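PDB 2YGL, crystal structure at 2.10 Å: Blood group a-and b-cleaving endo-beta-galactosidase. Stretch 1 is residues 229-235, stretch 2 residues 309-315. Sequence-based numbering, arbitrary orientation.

Stretch 1 229-235: KLLIDGK
Stretch 2 309-315: KYDTSAF

The contact joins a strand ending in a tight hairpin turn to an irregular segment later in the same chain; residues that touch are at least 79 apart in sequence. Residues 229-232 are extended, with phi/psi of -135/131 at Lys229, -134/162 at Leu230, -86/118 at Leu231 and -117/116 at Ile232. A type I' turn from Ile232 to Lys235 follows, with Asp233 at 50/47 and Gly234 at 71/13; positive phi suits the glycine. Two backbone bonds close the hairpin, Ile232 N to Lys235 O at 2.7 Å and Lys235 N to Ile232 O at 2.9 Å.

The second stretch opens with a type I turn from Lys309 to Thr312, with Tyr310 at -53/-39 and Asp311 at -82/-9. Thr312 N donates to Lys309 O at 3.0 Å, while Thr312 OG1, with chi1 at m, accepts from Lys309 N at 2.8 Å, so the threonine pins the turn with both backbone and side chain. Thr312 to Ala314 then extend, with phi near -60° and psi near 130°, and the register is set where Leu231 CA lies 4.9 Å from Ser313 CA.

One backbone bond anchors the pair: Ala314 N donates to Leu231 O at 2.7 Å, with an N-H...O angle of 157°. The same acceptor, Leu231 O, receives a CA-H...O contact from Ser313 CA at 3.5 Å. A side chain supplies the second direct hydrogen bond. Ser313 points sideways with chi1 at -81° (m), and its OG accepts from Gly234 N at 3.3 Å and 148°, tying the hairpin turn to the other segment. Water 1 adds a bridge, accepting from Asp233 N at 3.2 Å and donating to Ala314 O at 2.7 Å. Ala314 therefore uses both its backbone polar groups in this contact, one directly and one through solvent.

The apolar packing centres on Ala314, whose CB points toward the strand. Leu230 (chi1 m, chi2 t) brings CD1 to 3.8 Å from Ala314 CB. Ile232 directs its CA-to-CB bond away, yet with both chi angles at m its end returns, placing CD1 3.9 Å from Ala314 CB. The small methyl thus meets two longer side chains. Leu231 points toward the second stretch and, with chi1 at -90° (m) and chi2 at t, lays CD1 3.5 Å from Asp311 O, so this leucine packs against the backbone of the type I turn.

Together the surfaces bury 277 Å², with Leu231 and Ala314 the most covered. The rule to read here is economy: one short backbone bond fixes the register, and a serine and a water secure the turn beside it.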

ATOM      1  N   LYS A 229       3.967  27.594  -6.367  1.00 20.40           N
ATOM      2  CA  LYS A 229       4.666  27.539  -5.088  1.00 21.06           C
ATOM      3  C   LYS A 229       3.670  27.616  -3.937  1.00 21.40           C
ATOM      4  O   LYS A 229       2.795  28.482  -3.918  1.00 21.28           O
ATOM      5  CB  LYS A 229       5.698  28.671  -4.994  1.00 20.96           C
ATOM      6  CG  LYS A 229       6.776  28.465  -3.931  1.00 21.54           C
ATOM      7  CD  LYS A 229       7.681  29.696  -3.782  1.00 21.78           C
ATOM      8  CE  LYS A 229       8.640  29.852  -4.959  1.00 21.86           C
ATOM      9  NZ  LYS A 229       9.454  31.103  -4.866  1.00 22.88           N
ATOM     10  N   LEU A 230       3.817  26.701  -2.982  1.00 22.08           N
ATOM     11  CA  LEU A 230       2.907  26.593  -1.847  1.00 22.84           C
ATOM     12  C   LEU A 230       3.650  26.449  -0.520  1.00 23.72           C
ATOM     13  O   LEU A 230       4.839  26.128  -0.500  1.00 23.65           O
ATOM     14  CB  LEU A 230       1.973  25.393  -2.044  1.00 22.74           C
ATOM     15  CG  LEU A 230       0.821  25.564  -3.037  1.00 22.29           C
ATOM     16  CD1 LEU A 230       0.195  24.220  -3.383  1.00 21.86           C
ATOM     17  CD2 LEU A 230      -0.215  26.509  -2.459  1.00 21.35           C
ATOM     18  N   LEU A 231       2.945  26.704   0.580  1.00 24.71           N
ATOM     19  CA  LEU A 231       3.443  26.372   1.911  1.00 25.89           C
ATOM     20  C   LEU A 231       3.082  24.931   2.230  1.00 26.61           C
ATOM     21  O   LEU A 231       1.903  24.573   2.265  1.00 26.64           O
ATOM     22  CB  LEU A 231       2.844  27.288   2.984  1.00 25.88           C
ATOM     23  CG  LEU A 231       3.531  28.594   3.382  1.00 26.49           C
ATOM     24  CD1 LEU A 231       2.762  29.233   4.532  1.00 26.55           C
ATOM     25  CD2 LEU A 231       4.993  28.380   3.779  1.00 26.76           C
ATOM     26  N   ILE A 232       4.105  24.107   2.434  1.00 27.52           N
ATOM     27  CA  ILE A 232       3.919  22.739   2.900  1.00 28.47           C
ATOM     28  C   ILE A 232       4.606  22.636   4.258  1.00 29.05           C
ATOM     29  O   ILE A 232       5.827  22.798   4.357  1.00 29.14           O
ATOM     30  CB  ILE A 232       4.510  21.686   1.917  1.00 28.37           C
ATOM     31  CG1 ILE A 232       4.051  21.933   0.465  1.00 28.65           C
ATOM     32  CG2 ILE A 232       4.186  20.259   2.389  1.00 28.75           C
ATOM     33  CD1 ILE A 232       2.575  21.648   0.172  1.00 28.40           C
ATOM     34  N   ASP A 233       3.806  22.390   5.297  1.00 29.84           N
ATOM     35  CA  ASP A 233       4.283  22.335   6.687  1.00 30.60           C
ATOM     36  C   ASP A 233       5.135  23.554   7.059  1.00 30.78           C
ATOM     37  O   ASP A 233       6.223  23.417   7.626  1.00 31.01           O
ATOM     38  CB  ASP A 233       5.042  21.024   6.959  1.00 30.77           C
ATOM     39  CG  ASP A 233       4.147  19.795   6.872  1.00 31.66           C
ATOM     40  OD1 ASP A 233       3.096  19.762   7.550  1.00 32.91           O
ATOM     41  OD2 ASP A 233       4.503  18.853   6.132  1.00 33.04           O
ATOM     42  N   GLY A 234       4.637  24.743   6.719  1.00 30.92           N
ATOM     43  CA  GLY A 234       5.332  25.998   7.010  1.00 30.90           C
ATOM     44  C   GLY A 234       6.581  26.257   6.178  1.00 30.99           C
ATOM     45  O   GLY A 234       7.362  27.159   6.495  1.00 31.19           O
ATOM     46  N   LYS A 235       6.766  25.481   5.112  1.00 30.82           N
ATOM     47  CA  LYS A 235       7.935  25.620   4.242  1.00 30.63           C
ATOM     48  C   LYS A 235       7.515  25.778   2.781  1.00 30.08           C
ATOM     49  O   LYS A 235       6.675  25.024   2.288  1.00 30.19           O
ATOM     50  CB  LYS A 235       8.853  24.404   4.394  1.00 30.88           C
ATOM     51  CG  LYS A 235      10.338  24.692   4.200  1.00 32.11           C
ATOM     52  CD  LYS A 235      10.958  25.324   5.454  1.00 33.51           C
ATOM     53  CE  LYS A 235      12.449  25.021   5.562  1.00 34.39           C
ATOM     54  NZ  LYS A 235      13.235  25.556   4.412  1.00 35.14           N
ATOM     55  N   LYS A 309      -6.431  30.872   4.578  1.00 21.98           N
ATOM     56  CA  LYS A 309      -5.767  32.144   4.304  1.00 22.19           C
ATOM     57  C   LYS A 309      -4.439  31.930   3.578  1.00 22.15           C
ATOM     58  O   LYS A 309      -4.007  30.792   3.374  1.00 22.01           O
ATOM     59  CB  LYS A 309      -5.557  32.941   5.600  1.00 22.18           C
ATOM     60  CG  LYS A 309      -6.847  33.491   6.207  1.00 22.64           C
ATOM     61  CD  LYS A 309      -6.581  34.234   7.513  1.00 22.99           C
ATOM     62  CE  LYS A 309      -7.882  34.533   8.238  1.00 23.62           C
ATOM     63  NZ  LYS A 309      -7.655  35.163   9.571  1.00 24.21           N
ATOM     64  N   TYR A 310      -3.807  33.032   3.181  1.00 22.22           N
ATOM     65  CA  TYR A 310      -2.503  33.007   2.517  1.00 22.38           C
ATOM     66  C   TYR A 310      -1.467  32.211   3.312  1.00 22.65           C
ATOM     67  O   TYR A 310      -0.668  31.477   2.734  1.00 22.68           O
ATOM     68  CB  TYR A 310      -2.013  34.437   2.274  1.00 22.16           C
ATOM     69  CG  TYR A 310      -0.640  34.543   1.647  1.00 21.81           C
ATOM     70  CD1 TYR A 310      -0.475  34.445   0.267  1.00 21.20           C
ATOM     71  CD2 TYR A 310       0.494  34.754   2.436  1.00 21.25           C
ATOM     72  CE1 TYR A 310       0.784  34.546  -0.314  1.00 21.23           C
ATOM     73  CE2 TYR A 310       1.758  34.855   1.865  1.00 21.18           C
ATOM     74  CZ  TYR A 310       1.895  34.751   0.491  1.00 21.08           C
ATOM     75  OH  TYR A 310       3.141  34.855  -0.082  1.00 20.64           O
ATOM     76  N   ASP A 311      -1.502  32.356   4.636  1.00 23.09           N
ATOM     77  CA  ASP A 311      -0.545  31.696   5.523  1.00 23.64           C
ATOM     78  C   ASP A 311      -0.900  30.238   5.835  1.00 23.36           C
ATOM     79  O   ASP A 311      -0.101  29.521   6.440  1.00 23.44           O
ATOM     80  CB  ASP A 311      -0.380  32.501   6.820  1.00 24.16           C
ATOM     81  CG  ASP A 311      -1.569  32.359   7.756  1.00 25.66           C
ATOM     82  OD1 ASP A 311      -1.637  31.346   8.487  1.00 27.90           O
ATOM     83  OD2 ASP A 311      -2.429  33.264   7.776  1.00 28.19           O
ATOM     84  N   THR A 312      -2.095  29.806   5.433  1.00 23.15           N
ATOM     85  CA  THR A 312      -2.532  28.427   5.660  1.00 22.97           C
ATOM     86  C   THR A 312      -1.696  27.457   4.823  1.00 22.99           C
ATOM     87  O   THR A 312      -1.554  27.636   3.607  1.00 22.62           O
ATOM     88  CB  THR A 312      -4.038  28.237   5.341  1.00 22.90           C
ATOM     89  OG1 THR A 312      -4.810  29.204   6.060  1.00 22.68           O
ATOM     90  CG2 THR A 312      -4.510  26.835   5.723  1.00 22.79           C
ATOM     91  N   SER A 313      -1.129  26.450   5.488  1.00 22.96           N
ATOM     92  CA  SER A 313      -0.410  25.373   4.805  1.00 23.15           C
ATOM     93  C   SER A 313      -1.330  24.678   3.811  1.00 22.85           C
ATOM     94  O   SER A 313      -2.486  24.386   4.126  1.00 22.61           O
ATOM     95  CB  SER A 313       0.140  24.353   5.808  1.00 23.22           C
ATOM     96  OG  SER A 313       1.357  24.801   6.385  1.00 24.18           O
ATOM     97  N   ALA A 314      -0.815  24.433   2.609  1.00 22.71           N
ATOM     98  CA  ALA A 314      -1.572  23.756   1.560  1.00 22.73           C
ATOM     99  C   ALA A 314      -1.971  22.357   2.021  1.00 22.70           C
ATOM    100  O   ALA A 314      -1.166  21.651   2.631  1.00 22.74           O
ATOM    101  CB  ALA A 314      -0.755  23.687   0.271  1.00 22.64           C
ATOM    102  N   PHE A 315      -3.214  21.971   1.746  1.00 22.73           N
ATOM    103  CA  PHE A 315      -3.725  20.665   2.176  1.00 22.75           C
ATOM    104  C   PHE A 315      -3.721  19.633   1.049  1.00 22.74           C
ATOM    105  O   PHE A 315      -3.874  19.984  -0.124  1.00 22.58           O
ATOM    106  CB  PHE A 315      -5.119  20.785   2.814  1.00 22.71           C
ATOM    107  CG  PHE A 315      -6.126  21.524   1.971  1.00 22.91           C
ATOM    108  CD1 PHE A 315      -6.278  22.902   2.094  1.00 22.68           C
ATOM    109  CD2 PHE A 315      -6.940  20.840   1.074  1.00 22.91           C
ATOM    110  CE1 PHE A 315      -7.210  23.590   1.325  1.00 22.75           C
ATOM    111  CE2 PHE A 315      -7.877  21.519   0.298  1.00 23.03           C
ATOM    112  CZ  PHE A 315      -8.011  22.899   0.423  1.00 23.04           C
TER
HETATM  113  O   HOH W   1       1.059  21.297   4.163  1.00 37.40           O